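Protein CT_858 (Chlamydia trachomatis, PDB 3DOR) probably acts as a secreted serine-type endopeptidase, a chlamydial protease with a PDZ-like domain and a peptidase S41 domain. Local coordinates at residues B[260-265]-B[536-541]; B[281-286]-B[558-563]. All coordinates share one frame; numbering follows the deposited sequence.

Contact 1 (B[260-265]-B[536-541])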
loop_
_atom_site.group_PDB
_atom_site.type_symbol
_atom_site.label_atom_id
_atom_site.label_comp_id
_atom_site.label_asym_id
_atom_site.label_seq_id
_atom_site.Cartn_x
_atom_site.Cartn_y
_atom_site.Cartn_z
ATOM N N GLY B 260 0.472 30.749 -3.626
ATOM C CA GLY B 260 1.612 31.110 -4.450
ATOM C C GLY B 260 2.223 32.396 -3.925
ATOM O O GLY B 260 1.944 32.816 -2.789
ATOM N N PHE B 261 3.019 33.057 -4.754
ATOM C CA PHE B 261 3.712 34.259 -4.311
ATOM C C PHE B 261 3.488 35.507 -5.144
ATOM O O PHE B 261 4.093 36.538 -4.885
ATOM C CB PHE B 261 5.208 33.953 -4.248
ATOM C CG PHE B 261 5.770 33.436 -5.547
ATOM C CD1 PHE B 261 6.106 34.311 -6.575
ATOM C CD2 PHE B 261 5.946 32.075 -5.748
ATOM C CE1 PHE B 261 6.609 33.834 -7.785
ATOM C CE2 PHE B 261 6.447 31.585 -6.956
ATOM C CZ PHE B 261 6.780 32.471 -7.977
ATOM N N LEU B 262 2.620 35.424 -6.140
ATOM C CA LEU B 262 2.347 36.574 -6.986
ATOM C C LEU B 262 1.269 37.507 -6.423
ATOM O O LEU B 262 0.204 37.060 -5.979
ATOM C CB LEU B 262 1.926 36.102 -8.377
ATOM C CG LEU B 262 2.938 35.197 -9.086
ATOM C CD1 LEU B 262 2.333 34.672 -10.369
ATOM C CD2 LEU B 262 4.224 35.985 -9.365
ATOM N N PRO B 263 1.550 38.819 -6.407
ATOM C CA PRO B 263 0.569 39.787 -5.898
ATOM C C PRO B 263 -0.556 39.968 -6.924
ATOM O O PRO B 263 -0.406 39.569 -8.080
ATOM C CB PRO B 263 1.406 41.057 -5.683
ATOM C CG PRO B 263 2.562 40.892 -6.621
ATOM C CD PRO B 263 2.884 39.431 -6.540
ATOM N N VAL B 264 -1.683 40.549 -6.516
ATOM C CA VAL B 264 -2.797 40.730 -7.446
ATOM C C VAL B 264 -2.352 41.549 -8.643
ATOM O O VAL B 264 -1.540 42.462 -8.511
ATOM C CB VAL B 264 -4.020 41.409 -6.762
ATOM C CG1 VAL B 264 -4.467 40.579 -5.581
ATOM C CG2 VAL B 264 -3.667 42.807 -6.305
ATOM N N ILE B 265 -2.889 41.216 -9.814
ATOM C CA ILE B 265 -2.522 41.893 -11.048
ATOM C C ILE B 265 -3.179 43.262 -11.238
ATOM O O ILE B 265 -2.759 44.049 -12.086
ATOM C CB ILE B 265 -2.847 40.991 -12.264
ATOM C CG1 ILE B 265 -4.362 40.741 -12.342
ATOM C CG2 ILE B 265 -2.089 39.669 -12.134
ATOM C CD1 ILE B 265 -4.799 39.851 -13.488
ATOM N N LEU B 536 10.169 34.264 -19.552
ATOM C CA LEU B 536 10.048 35.416 -18.671
ATOM C C LEU B 536 10.511 35.061 -17.268
ATOM O O LEU B 536 9.699 34.710 -16.408
ATOM C CB LEU B 536 8.587 35.854 -18.605
ATOM C CG LEU B 536 8.157 37.320 -18.582
ATOM C CD1 LEU B 536 6.856 37.399 -17.805
ATOM C CD2 LEU B 536 9.206 38.229 -17.964
ATOM N N PRO B 537 11.825 35.127 -17.020
ATOM C CA PRO B 537 12.343 34.807 -15.689
ATOM C C PRO B 537 12.082 35.951 -14.724
ATOM O O PRO B 537 11.733 37.051 -15.139
ATOM C CB PRO B 537 13.836 34.599 -15.943
ATOM C CG PRO B 537 14.121 35.604 -17.048
ATOM C CD PRO B 537 12.921 35.402 -17.973
ATOM N N PHE B 538 12.235 35.692 -13.432
ATOM C CA PHE B 538 12.054 36.735 -12.421
ATOM C C PHE B 538 13.381 37.495 -12.306
ATOM O O PHE B 538 14.441 36.877 -12.198
ATOM C CB PHE B 538 11.695 36.112 -11.069
ATOM C CG PHE B 538 10.366 35.394 -11.063
ATOM C CD1 PHE B 538 10.274 34.073 -10.619
ATOM C CD2 PHE B 538 9.203 36.041 -11.503
ATOM C CE1 PHE B 538 9.043 33.399 -10.615
ATOM C CE2 PHE B 538 7.966 35.377 -11.504
ATOM C CZ PHE B 538 7.885 34.056 -11.061
ATOM N N THR B 539 13.329 38.826 -12.356
ATOM C CA THR B 539 14.541 39.637 -12.257
ATOM C C THR B 539 14.833 39.946 -10.793
ATOM O O THR B 539 14.033 39.632 -9.909
ATOM C CB THR B 539 14.398 40.996 -12.989
ATOM O OG1 THR B 539 13.328 41.743 -12.391
ATOM C CG2 THR B 539 14.122 40.796 -14.480
ATOM N N ALA B 540 15.981 40.562 -10.535
ATOM C CA ALA B 540 16.330 40.923 -9.168
ATOM C C ALA B 540 15.303 41.950 -8.678
ATOM O O ALA B 540 14.893 41.922 -7.523
ATOM C CB ALA B 540 17.753 41.506 -9.113
ATOM N N ASN B 541 14.874 42.849 -9.559
ATOM C CA ASN B 541 13.878 43.843 -9.168
ATOM C C ASN B 541 12.543 43.186 -8.809
ATOM O O ASN B 541 11.812 43.674 -7.940
ATOM C CB ASN B 541 13.666 44.874 -10.280
ATOM C CG ASN B 541 14.826 45.848 -10.395
ATOM O OD1 ASN B 541 15.495 46.140 -9.402
ATOM N ND2 ASN B 541 15.065 46.363 -11.601
#
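Phe261 and Phe538 reach for each other from opposite directions, and their rings carry most of the contact between two loops whose nearest CA atoms, those of Leu262 and Phe538, are 11.1 Å apart, a gap that large, apolar phenylalanine side chains suit. In Phe261 the first torsion (chi1 56°) sets CG between the backbone N and the carbonyl carbon, and the ring presents its far rim: CE1 lies 3.5 Å from CZ of Phe538, which sits in the plane of the Phe261 ring, at its edge. CG of Phe538 stands anti to its carbonyl carbon (chi1 -65°), which sends the ring toward Phe261. The planes are turned 79° apart with centroids 5.5 Å from each other, an oblique pairing. Leu262 adds a lighter touch, its CD2 4.4 Å from Phe538 CE2; the branched tip suits a buried position flanked by Asp337 and by Tyr551 of helix 549-564. Further rings, Tyr253 and Tyr548 beside Phe261 and Tyr551 beside Phe538, extend the pair into an aromatic cluster. It joins the loops next to strands 268-271 and 534-535, outermost within this chain in the mixed sheet of the S41 peptidase part, of the ClpP/crotonase clan.

Contact 2 (B[281-286]-B[558-563]); sequences SSVTDG and LVCQLI
Cys560 points its thiol from helix 549-564 at the end of strand 278-284, and nearly all the contact gathers round this one side chain. Its CB already faces the strand segment, 4.2 Å from CB of Asp285, where the backbones come nearest: the CA atoms of the two residues are 6.2 Å apart. From there the first torsion (chi1 -73°) sets SG beside the backbone N and anti to the carbonyl carbon. The sulfur at the tip then meets Val283 in the strand, at CG1 (3.7 Å), and Asp285 just beyond its end, at CB (3.8 Å), while the backbone C of Thr284 between them lies 4.1 Å away. Val283 delivers CG1 by holding it anti to its own backbone N (chi1 173°), and its beta-branched shape suits an extended strand facing a helix. Asp285 offers the helix its methylene; one carboxylate oxygen, OD2, accepts hydrogen bonds from the backbone N of Asp287 and of Lys289 in the turn toward strand 290-297. Thr284, alternating in the strand, points away. Beside the cysteine, Val559 packs on Val293, Ala333 and Ile335, so the same helix also covers the neighbouring strands. A small, polarisable sulfur suits so close an approach of helix to strand, and since the atoms it meets in segment 281-286 are all carbons, the thiol works as an apolar filler held by van der Waals contact.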
loop_
_atom_site.group_PDB
_atom_site.type_symbol
_atom_site.label_atom_id
_atom_site.label_comp_id
_atom_site.label_asym_id
_atom_site.label_seq_id
_atom_site.Cartn_x
_atom_site.Cartn_y
_atom_site.Cartn_z
ATOM N N SER B 281 -9.787 40.908 -12.006
ATOM C CA SER B 281 -9.264 42.265 -11.862
ATOM C C SER B 281 -9.351 42.933 -13.220
ATOM O O SER B 281 -9.688 42.290 -14.205
ATOM C CB SER B 281 -7.797 42.261 -11.423
ATOM O OG SER B 281 -7.643 41.708 -10.132
ATOM N N SER B 282 -9.055 44.226 -13.269
ATOM C CA SER B 282 -9.070 44.954 -14.532
ATOM C C SER B 282 -7.631 45.181 -14.968
ATOM O O SER B 282 -6.802 45.632 -14.181
ATOM C CB SER B 282 -9.769 46.300 -14.364
ATOM O OG SER B 282 -9.202 47.015 -13.283
ATOM N N VAL B 283 -7.336 44.835 -16.217
ATOM C CA VAL B 283 -6.004 45.010 -16.785
ATOM C C VAL B 283 -6.104 46.087 -17.868
ATOM O O VAL B 283 -6.989 46.031 -18.723
ATOM C CB VAL B 283 -5.502 43.693 -17.410
ATOM C CG1 VAL B 283 -4.191 43.925 -18.145
ATOM C CG2 VAL B 283 -5.313 42.646 -16.320
ATOM N N THR B 284 -5.211 47.071 -17.835
ATOM C CA THR B 284 -5.267 48.142 -18.824
ATOM C C THR B 284 -4.067 48.119 -19.765
ATOM O O THR B 284 -2.946 47.863 -19.340
ATOM C CB THR B 284 -5.340 49.512 -18.141
ATOM O OG1 THR B 284 -4.088 49.798 -17.511
ATOM C CG2 THR B 284 -6.420 49.513 -17.077
ATOM N N ASP B 285 -4.308 48.383 -21.046
ATOM C CA ASP B 285 -3.233 48.381 -22.029
ATOM C C ASP B 285 -2.508 49.724 -22.088
ATOM O O ASP B 285 -2.777 50.614 -21.281
ATOM C CB ASP B 285 -3.773 47.991 -23.411
ATOM C CG ASP B 285 -4.679 49.044 -24.021
ATOM O OD1 ASP B 285 -5.350 48.715 -25.020
ATOM O OD2 ASP B 285 -4.718 50.192 -23.532
ATOM N N GLY B 286 -1.587 49.858 -23.042
ATOM C CA GLY B 286 -0.810 51.084 -23.180
ATOM C C GLY B 286 -1.610 52.314 -23.573
ATOM O O GLY B 286 -1.142 53.445 -23.437
ATOM N N LEU B 558 1.238 40.996 -22.352
ATOM C CA LEU B 558 1.010 39.791 -23.135
ATOM C C LEU B 558 -0.481 39.421 -23.167
ATOM O O LEU B 558 -1.000 39.058 -24.218
ATOM C CB LEU B 558 1.840 38.629 -22.569
ATOM C CG LEU B 558 3.360 38.815 -22.735
ATOM C CD1 LEU B 558 4.112 37.710 -21.998
ATOM C CD2 LEU B 558 3.724 38.827 -24.217
ATOM N N VAL B 559 -1.165 39.511 -22.024
ATOM C CA VAL B 559 -2.591 39.196 -21.974
ATOM C C VAL B 559 -3.380 40.179 -22.848
ATOM O O VAL B 559 -4.299 39.772 -23.563
ATOM C CB VAL B 559 -3.138 39.234 -20.516
ATOM C CG1 VAL B 559 -4.674 39.115 -20.504
ATOM C CG2 VAL B 559 -2.533 38.093 -19.722
ATOM N N CYS B 560 -3.027 41.465 -22.796
ATOM C CA CYS B 560 -3.724 42.445 -23.626
ATOM C C CYS B 560 -3.568 42.075 -25.108
ATOM O O CYS B 560 -4.512 42.203 -25.891
ATOM C CB CYS B 560 -3.188 43.858 -23.365
ATOM S SG CYS B 560 -3.718 44.547 -21.777
ATOM N N GLN B 561 -2.381 41.607 -25.494
ATOM C CA GLN B 561 -2.166 41.204 -26.883
ATOM C C GLN B 561 -3.058 40.015 -27.209
ATOM O O GLN B 561 -3.607 39.938 -28.302
ATOM C CB GLN B 561 -0.707 40.816 -27.136
ATOM C CG GLN B 561 0.256 41.983 -27.169
ATOM C CD GLN B 561 1.685 41.533 -27.425
ATOM O OE1 GLN B 561 2.007 41.042 -28.507
ATOM N NE2 GLN B 561 2.544 41.688 -26.425
ATOM N N LEU B 562 -3.194 39.077 -26.271
ATOM C CA LEU B 562 -4.056 37.923 -26.514
ATOM C C LEU B 562 -5.490 38.398 -26.744
ATOM O O LEU B 562 -6.177 37.916 -27.650
ATOM C CB LEU B 562 -4.043 36.955 -25.330
ATOM C CG LEU B 562 -2.827 36.055 -25.107
ATOM C CD1 LEU B 562 -3.031 35.239 -23.834
ATOM C CD2 LEU B 562 -2.630 35.128 -26.309
ATOM N N ILE B 563 -5.949 39.335 -25.913
ATOM C CA ILE B 563 -7.303 39.848 -26.060
ATOM C C ILE B 563 -7.429 40.554 -27.404
ATOM O O ILE B 563 -8.407 40.355 -28.116
ATOM C CB ILE B 563 -7.674 40.816 -24.911
ATOM C CG1 ILE B 563 -7.692 40.048 -23.583
ATOM C CG2 ILE B 563 -9.051 41.434 -25.161
ATOM C CD1 ILE B 563 -8.044 40.883 -22.380
#

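How the contacts relate
Both contacts tie a part of the chain before strand 290-297 to the C-terminal region, and their segments alternate along the sequence. Contact 1 joins loop to loop through aromatic rings that bridge widely spaced backbones; contact 2 sets a helix close against a strand end, where a thiol is enough. Each is partly buried, with contact 2 farther from the chain's centre. Their centres are about 17 Å apart, yet they touch: Ile265 CG1 lies 3.9 Å from Ser281 CB, and Ile265 CD1 lies 4.0 Å from Val283 CG2. Helix 549-564 is common ground, its Tyr551 serving contact 1 and its Cys560 contact 2.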